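Local coordinates for putative branched-chain amino acid ABC transporter, periplasmic branched-chain amino acid-binding protein (PDB 4RU0) that probably binds a branched-chain amino acid or related small solute in the periplasm and delivers it to an ABC transporter, at residues 30-41 and 101-112; 142-150 and 436-444. All blocks are in the same frame, centred on the assembly; numbering follows the deposited sequence.

Contact 1 of 2, residues 30-41 and 101-112; sequences GPDQQFFPLATY and LDGAPVAVYQPN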
# COMPACT_ATOMS: atom_id res chain seq x y z
N GLY A 30 3.34 31.67 5.38
CA GLY A 30 3.73 30.48 4.63
C GLY A 30 4.72 29.59 5.39
O GLY A 30 4.57 28.37 5.38
N PRO A 31 5.75 30.18 6.05
CA PRO A 31 6.50 29.32 6.97
C PRO A 31 5.65 28.80 8.14
O PRO A 31 5.96 27.74 8.69
CB PRO A 31 7.62 30.25 7.48
CG PRO A 31 7.79 31.24 6.41
CD PRO A 31 6.42 31.48 5.84
N ASP A 32 4.61 29.54 8.51
CA ASP A 32 3.73 29.17 9.61
C ASP A 32 2.92 27.90 9.30
O ASP A 32 2.35 27.28 10.20
CB ASP A 32 2.78 30.32 9.93
CG ASP A 32 3.51 31.64 10.03
OD1 ASP A 32 3.85 32.04 11.16
OD2 ASP A 32 3.75 32.27 8.97
N GLN A 33 2.87 27.54 8.03
CA GLN A 33 2.14 26.37 7.58
C GLN A 33 3.04 25.13 7.54
O GLN A 33 4.27 25.25 7.52
CB GLN A 33 1.52 26.63 6.21
CG GLN A 33 0.70 27.91 6.14
CD GLN A 33 0.41 28.35 4.72
OE1 GLN A 33 1.26 28.24 3.83
NE2 GLN A 33 -0.80 28.86 4.49
N GLN A 34 2.44 23.95 7.56
CA GLN A 34 3.17 22.69 7.42
C GLN A 34 3.13 22.22 5.97
O GLN A 34 2.05 22.05 5.40
CB GLN A 34 2.58 21.61 8.33
CG GLN A 34 3.15 20.21 8.10
CD GLN A 34 4.52 20.03 8.72
OE1 GLN A 34 4.66 19.98 9.95
NE2 GLN A 34 5.54 19.93 7.88
N PHE A 35 4.30 22.03 5.38
CA PHE A 35 4.37 21.67 3.96
C PHE A 35 4.10 20.19 3.72
O PHE A 35 4.65 19.32 4.40
CB PHE A 35 5.72 22.05 3.36
CG PHE A 35 5.83 21.77 1.89
CD1 PHE A 35 4.79 22.09 1.04
CD2 PHE A 35 6.97 21.20 1.37
CE1 PHE A 35 4.88 21.83 -0.32
CE2 PHE A 35 7.08 20.94 0.01
CZ PHE A 35 6.03 21.26 -0.83
N PHE A 36 3.26 19.91 2.74
CA PHE A 36 2.91 18.55 2.36
C PHE A 36 3.24 18.33 0.90
O PHE A 36 2.41 18.60 0.03
CB PHE A 36 1.42 18.30 2.62
CG PHE A 36 1.08 16.86 2.87
CD1 PHE A 36 0.82 16.42 4.16
CD2 PHE A 36 1.02 15.95 1.83
CE1 PHE A 36 0.50 15.10 4.41
CE2 PHE A 36 0.71 14.62 2.06
CZ PHE A 36 0.45 14.19 3.35
N PRO A 37 4.46 17.85 0.61
CA PRO A 37 4.89 17.66 -0.77
C PRO A 37 4.05 16.59 -1.48
O PRO A 37 3.74 15.56 -0.88
CB PRO A 37 6.35 17.21 -0.62
CG PRO A 37 6.43 16.63 0.74
CD PRO A 37 5.48 17.42 1.58
N LEU A 38 3.67 16.86 -2.72
CA LEU A 38 2.88 15.92 -3.50
C LEU A 38 3.58 15.55 -4.80
O LEU A 38 3.62 16.35 -5.74
CB LEU A 38 1.49 16.49 -3.78
CG LEU A 38 0.60 16.68 -2.55
CD1 LEU A 38 -0.77 17.19 -2.94
CD2 LEU A 38 0.49 15.38 -1.76
N ALA A 39 4.13 14.34 -4.85
CA ALA A 39 4.78 13.83 -6.05
C ALA A 39 3.76 13.06 -6.89
O ALA A 39 3.39 11.94 -6.55
CB ALA A 39 5.97 12.95 -5.69
N THR A 40 3.31 13.68 -7.97
CA THR A 40 2.18 13.14 -8.73
C THR A 40 2.48 13.00 -10.21
O THR A 40 3.38 13.67 -10.74
CB THR A 40 0.93 14.04 -8.57
OG1 THR A 40 1.19 15.32 -9.14
CG2 THR A 40 0.56 14.20 -7.10
N TYR A 41 1.73 12.13 -10.88
CA TYR A 41 1.78 12.06 -12.33
C TYR A 41 0.40 12.34 -12.92
O TYR A 41 -0.60 11.75 -12.52
CB TYR A 41 2.30 10.70 -12.81
CG TYR A 41 1.81 9.49 -12.04
CD1 TYR A 41 0.61 8.86 -12.37
CD2 TYR A 41 2.56 8.96 -11.00
CE1 TYR A 41 0.17 7.75 -11.67
CE2 TYR A 41 2.13 7.85 -10.29
CZ TYR A 41 0.93 7.24 -10.63
OH TYR A 41 0.50 6.14 -9.93
N LEU A 101 8.75 24.57 1.06
CA LEU A 101 8.12 25.46 0.09
C LEU A 101 7.85 26.84 0.69
O LEU A 101 6.98 26.98 1.56
CB LEU A 101 6.81 24.87 -0.43
CG LEU A 101 5.99 25.81 -1.33
CD1 LEU A 101 6.76 26.16 -2.60
CD2 LEU A 101 4.63 25.22 -1.67
N ASP A 102 8.61 27.84 0.23
CA ASP A 102 8.46 29.22 0.68
C ASP A 102 8.48 29.35 2.20
O ASP A 102 7.70 30.10 2.77
CB ASP A 102 7.17 29.83 0.12
CG ASP A 102 7.19 29.94 -1.40
OD1 ASP A 102 8.25 30.30 -1.96
OD2 ASP A 102 6.15 29.66 -2.03
N GLY A 103 9.37 28.59 2.84
CA GLY A 103 9.50 28.63 4.29
C GLY A 103 8.96 27.39 5.01
O GLY A 103 9.56 26.94 5.99
N ALA A 104 7.85 26.85 4.53
CA ALA A 104 7.21 25.71 5.18
C ALA A 104 8.01 24.42 4.99
O ALA A 104 8.28 24.02 3.86
CB ALA A 104 5.80 25.53 4.65
N PRO A 105 8.38 23.76 6.10
CA PRO A 105 9.25 22.57 6.10
C PRO A 105 8.53 21.25 5.80
O PRO A 105 7.31 21.16 5.91
CB PRO A 105 9.80 22.56 7.53
CG PRO A 105 8.70 23.15 8.34
CD PRO A 105 8.02 24.18 7.47
N VAL A 106 9.31 20.23 5.44
CA VAL A 106 8.78 18.90 5.16
C VAL A 106 8.86 18.02 6.40
O VAL A 106 9.89 17.99 7.08
CB VAL A 106 9.56 18.21 4.00
CG1 VAL A 106 9.15 16.75 3.85
CG2 VAL A 106 9.36 18.97 2.70
N ALA A 107 7.78 17.32 6.71
CA ALA A 107 7.79 16.38 7.83
C ALA A 107 7.96 14.95 7.33
O ALA A 107 8.75 14.19 7.88
CB ALA A 107 6.51 16.51 8.64
N VAL A 108 7.20 14.60 6.30
CA VAL A 108 7.24 13.27 5.70
C VAL A 108 7.15 13.39 4.19
O VAL A 108 6.61 14.36 3.67
CB VAL A 108 6.09 12.38 6.21
CG1 VAL A 108 6.30 11.99 7.67
CG2 VAL A 108 4.77 13.09 6.03
N TYR A 109 7.70 12.40 3.49
CA TYR A 109 7.70 12.44 2.03
C TYR A 109 7.19 11.14 1.41
O TYR A 109 7.64 10.04 1.76
CB TYR A 109 9.11 12.75 1.51
CG TYR A 109 9.12 13.04 0.03
CD1 TYR A 109 8.91 14.33 -0.45
CD2 TYR A 109 9.34 12.03 -0.90
CE1 TYR A 109 8.91 14.60 -1.81
CE2 TYR A 109 9.34 12.29 -2.26
CZ TYR A 109 9.13 13.57 -2.70
OH TYR A 109 9.13 13.84 -4.05
N GLN A 110 6.26 11.27 0.47
CA GLN A 110 5.68 10.12 -0.23
C GLN A 110 5.94 10.21 -1.73
O GLN A 110 5.26 10.95 -2.44
CB GLN A 110 4.17 10.04 0.02
CG GLN A 110 3.81 9.77 1.46
CD GLN A 110 2.57 10.53 1.91
OE1 GLN A 110 2.43 11.72 1.63
NE2 GLN A 110 1.68 9.85 2.62
N PRO A 111 6.94 9.47 -2.21
CA PRO A 111 7.32 9.53 -3.63
C PRO A 111 6.23 9.04 -4.59
O PRO A 111 6.24 9.44 -5.75
CB PRO A 111 8.57 8.63 -3.71
CG PRO A 111 8.52 7.79 -2.49
CD PRO A 111 7.84 8.60 -1.44
N ASN A 112 5.31 8.21 -4.10
CA ASN A 112 4.24 7.67 -4.93
C ASN A 112 4.78 7.00 -6.19
O ASN A 112 4.37 7.32 -7.31
CB ASN A 112 3.24 8.76 -5.31
CG ASN A 112 2.58 9.39 -4.10
OD1 ASN A 112 2.21 8.71 -3.15
ND2 ASN A 112 2.42 10.72 -4.12
O HOH W 1 3.71 13.08 -2.31
O HOH W 2 4.47 13.50 0.78
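In the N-terminal lobe, the first strand, 34-40, runs beside the extended connection 101-112, the Pro31 turn meeting the type I' turn 101-104 at one end and Asn112 joining Ala39 at the other. Gly103 has backbone angles that call for glycine, and a CB would clash with Pro31 CG. Phe35, its CG anti to the backbone N (chi1 -177°), takes Leu101 CB over one ring face, a CH-pi contact 3.6 Å from the centroid, and Val106 CG2 at the edge, 3.5 Å from Phe35 CD2. Phe35 N donates to Pro105 O (3.2 Å). Pro37 N lies over the opposite face, and the proline ring packs its CG 3.6 Å from Tyr109 CD1. Two waters link the backbones here: one accepts from Ala39 N within bonding distance of Pro37 O and Gln110 O, the other from Gln110 N, near Pro37 O and Gln110 OE1. Asn112, whose positive phi (53°) asparagine tolerates comparatively well, gives a nearly straight ND2 bond to Ala39 O (2.9 Å, 170°). Tyr41, its ring edge at Asn112 O, makes a weak hydrogen bond through OH to the bound pentaoxaheptadecane. Strand 34-40 pairs in parallel with strand 76-82, and helices 47-67 and 325-348 pack on Phe36 and Gln110.

Contact 2 of 2, residues 142-150 and 436-444; sequences TDGTVFPYN and KRLVPRTCN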
# COMPACT_ATOMS: atom_id res chain seq x y z
N THR A 142 11.15 -2.65 7.14
CA THR A 142 10.33 -2.89 8.33
C THR A 142 11.20 -2.69 9.57
O THR A 142 10.75 -2.13 10.58
CB THR A 142 9.72 -4.30 8.34
OG1 THR A 142 8.95 -4.51 7.15
CG2 THR A 142 8.82 -4.49 9.55
N ASP A 143 12.45 -3.14 9.49
CA ASP A 143 13.41 -2.98 10.57
C ASP A 143 13.99 -1.57 10.55
O ASP A 143 14.99 -1.30 9.88
CB ASP A 143 14.53 -4.02 10.46
CG ASP A 143 15.42 -4.09 11.70
OD1 ASP A 143 15.38 -3.16 12.54
OD2 ASP A 143 16.17 -5.08 11.84
N GLY A 144 13.37 -0.67 11.30
CA GLY A 144 13.81 0.71 11.34
C GLY A 144 15.14 0.94 12.04
O GLY A 144 15.62 2.07 12.08
N THR A 145 15.74 -0.11 12.60
CA THR A 145 17.06 0.04 13.19
C THR A 145 18.10 0.11 12.08
O THR A 145 19.21 0.61 12.28
CB THR A 145 17.43 -1.11 14.16
OG1 THR A 145 17.56 -2.34 13.43
CG2 THR A 145 16.37 -1.26 15.24
N VAL A 146 17.74 -0.41 10.91
CA VAL A 146 18.63 -0.39 9.75
C VAL A 146 18.14 0.67 8.76
O VAL A 146 18.93 1.25 8.01
CB VAL A 146 18.71 -1.77 9.09
CG1 VAL A 146 19.50 -1.72 7.79
CG2 VAL A 146 19.35 -2.76 10.06
N PHE A 147 16.84 0.94 8.78
CA PHE A 147 16.24 1.92 7.88
C PHE A 147 15.52 3.05 8.63
O PHE A 147 14.29 3.12 8.60
CB PHE A 147 15.27 1.23 6.93
CG PHE A 147 15.94 0.35 5.93
CD1 PHE A 147 16.22 -0.97 6.24
CD2 PHE A 147 16.29 0.83 4.68
CE1 PHE A 147 16.85 -1.79 5.32
CE2 PHE A 147 16.91 0.02 3.76
CZ PHE A 147 17.19 -1.29 4.07
N PRO A 148 16.28 3.95 9.26
CA PRO A 148 15.73 5.02 10.09
C PRO A 148 14.69 5.88 9.38
O PRO A 148 13.70 6.26 10.01
CB PRO A 148 16.96 5.87 10.45
CG PRO A 148 18.12 4.98 10.23
CD PRO A 148 17.74 4.06 9.12
N TYR A 149 14.89 6.17 8.10
CA TYR A 149 14.02 7.10 7.39
C TYR A 149 13.28 6.47 6.20
O TYR A 149 12.87 7.17 5.27
CB TYR A 149 14.83 8.32 6.95
CG TYR A 149 15.24 9.16 8.13
CD1 TYR A 149 16.46 8.94 8.76
CD2 TYR A 149 14.40 10.13 8.65
CE1 TYR A 149 16.84 9.69 9.86
CE2 TYR A 149 14.76 10.88 9.75
CZ TYR A 149 15.98 10.66 10.36
OH TYR A 149 16.34 11.40 11.45
N ASN A 150 13.10 5.16 6.25
CA ASN A 150 12.33 4.45 5.23
C ASN A 150 11.16 3.69 5.88
O ASN A 150 11.38 2.84 6.74
CB ASN A 150 13.23 3.50 4.45
CG ASN A 150 12.63 3.08 3.12
OD1 ASN A 150 11.44 2.78 3.03
ND2 ASN A 150 13.45 3.08 2.08
N LYS A 436 25.96 -2.40 3.24
CA LYS A 436 26.10 -0.95 3.17
C LYS A 436 26.97 -0.40 4.29
O LYS A 436 27.21 0.81 4.36
CB LYS A 436 24.72 -0.28 3.22
CG LYS A 436 23.76 -0.75 2.14
CD LYS A 436 24.31 -0.50 0.76
CE LYS A 436 23.26 -0.80 -0.31
NZ LYS A 436 23.77 -0.49 -1.68
N ARG A 437 27.43 -1.31 5.15
CA ARG A 437 28.23 -0.95 6.32
C ARG A 437 27.55 0.12 7.17
O ARG A 437 28.10 1.19 7.42
CB ARG A 437 29.63 -0.52 5.89
CG ARG A 437 30.52 -1.71 5.52
CD ARG A 437 31.82 -1.29 4.87
NE ARG A 437 31.66 -1.03 3.44
CZ ARG A 437 32.38 -0.15 2.76
NH1 ARG A 437 33.31 0.56 3.39
NH2 ARG A 437 32.17 0.02 1.46
N LEU A 438 26.34 -0.19 7.61
CA LEU A 438 25.57 0.68 8.49
C LEU A 438 25.60 0.18 9.93
O LEU A 438 25.56 -1.03 10.17
CB LEU A 438 24.13 0.79 8.02
CG LEU A 438 23.89 1.49 6.69
CD1 LEU A 438 22.49 1.17 6.19
CD2 LEU A 438 24.07 2.99 6.86
N VAL A 439 25.66 1.10 10.88
CA VAL A 439 25.52 0.74 12.28
C VAL A 439 24.06 0.82 12.70
O VAL A 439 23.48 1.90 12.72
CB VAL A 439 26.35 1.65 13.20
CG1 VAL A 439 26.18 1.23 14.65
CG2 VAL A 439 27.81 1.63 12.79
N PRO A 440 23.46 -0.33 13.02
CA PRO A 440 22.04 -0.36 13.39
C PRO A 440 21.76 0.43 14.66
O PRO A 440 22.55 0.39 15.60
CB PRO A 440 21.76 -1.85 13.59
CG PRO A 440 22.83 -2.56 12.82
CD PRO A 440 24.05 -1.68 12.97
N ARG A 441 20.70 1.22 14.65
CA ARG A 441 20.26 1.93 15.82
C ARG A 441 19.94 0.93 16.88
O ARG A 441 19.38 -0.11 16.60
CB ARG A 441 19.00 2.70 15.52
CG ARG A 441 19.15 3.79 14.51
CD ARG A 441 18.07 4.80 14.73
NE ARG A 441 16.81 4.39 14.16
CZ ARG A 441 15.63 4.78 14.61
NH1 ARG A 441 15.55 5.58 15.63
NH2 ARG A 441 14.52 4.37 14.02
N THR A 442 20.27 1.26 18.11
CA THR A 442 19.95 0.38 19.20
C THR A 442 18.67 0.91 19.75
O THR A 442 18.60 2.04 20.18
CB THR A 442 21.02 0.42 20.27
OG1 THR A 442 21.13 1.76 20.74
CG2 THR A 442 22.34 0.01 19.68
N CYS A 443 17.63 0.12 19.65
CA CYS A 443 16.42 0.41 20.36
C CYS A 443 16.11 -0.71 21.35
O CYS A 443 15.09 -0.70 22.00
CB CYS A 443 15.29 0.68 19.37
SG CYS A 443 15.76 1.88 18.11
N ASN A 444 17.03 -1.67 21.44
CA ASN A 444 16.98 -2.79 22.36
C ASN A 444 15.57 -3.29 22.65
O ASN A 444 15.27 -3.66 23.77
CB ASN A 444 17.70 -2.45 23.66
CG ASN A 444 16.99 -1.37 24.46
OD1 ASN A 444 15.77 -1.24 24.40
ND2 ASN A 444 17.76 -0.58 25.21
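Arg441 and the Gly144-Thr145 turn carry the hydrogen bonds that hold the C-terminal tail against the loop before strand 150-151. Arg441 N donates to Thr145 O (2.9 Å). Its side chain, bent at chi3 (-80°), curls back to Gly144 O: NH2 bonds at 3.2 Å from above the carbonyl plane and NE adds a weak bond, both using the guanidinium edge. NH2 also forms a salt bridge with Glu363, which suits a long, multiply donating cation. A leucine here would probably leave Gly144 O without these donors and Glu363 without its counter-charge. Asp143 OD1 accepts from Thr145 N (3.1 Å), an Asx turn within the loop. The remaining contacts are mainly apolar or weakly polar. Pro440 CA approaches Thr145 O at 3.2 Å in a CA-H...O contact, Pro148 CB slides past Arg441 NE at 4.0 Å, and the two methyls of Val146 each face a partner loosely, CG1 toward Leu438 CD1 and CG2 4.4 Å from Pro440 CB. Cys443 is disulfide-bonded to Cys388, though this end of the tail is poorly ordered. The tail leaves helix 418-435 through a Schellman motif at Arg437; helix 355-363 packs on Pro148 and Arg441, helix 114-126 on Pro148 and Leu438.

In the fold
From the N terminus, the chain enters strand 34-40, passes through helix 47-67, strand 76-82 and helix 87-97, and returns as 101-112, where contact 1 closes a loop of 59 residues. Helix 114-126 and strand 131-132 then lead to 142-150. The chain next builds most of the seven-stranded mixed sheet, returns with helices 325-348 and 355-363, which lie against contacts 1 and 2 respectively, adds strands 396-402 and 407-415, and ends through helix 418-435 at 436-444; contact 2 thus closes a span of 285 residues. The contacts follow in series, neither nested nor crossing. Contact 1 ties strand 34-40 to the connection between helices 87-97 and 114-126; contact 2 fastens the C terminus beside helices 114-126 and 355-363.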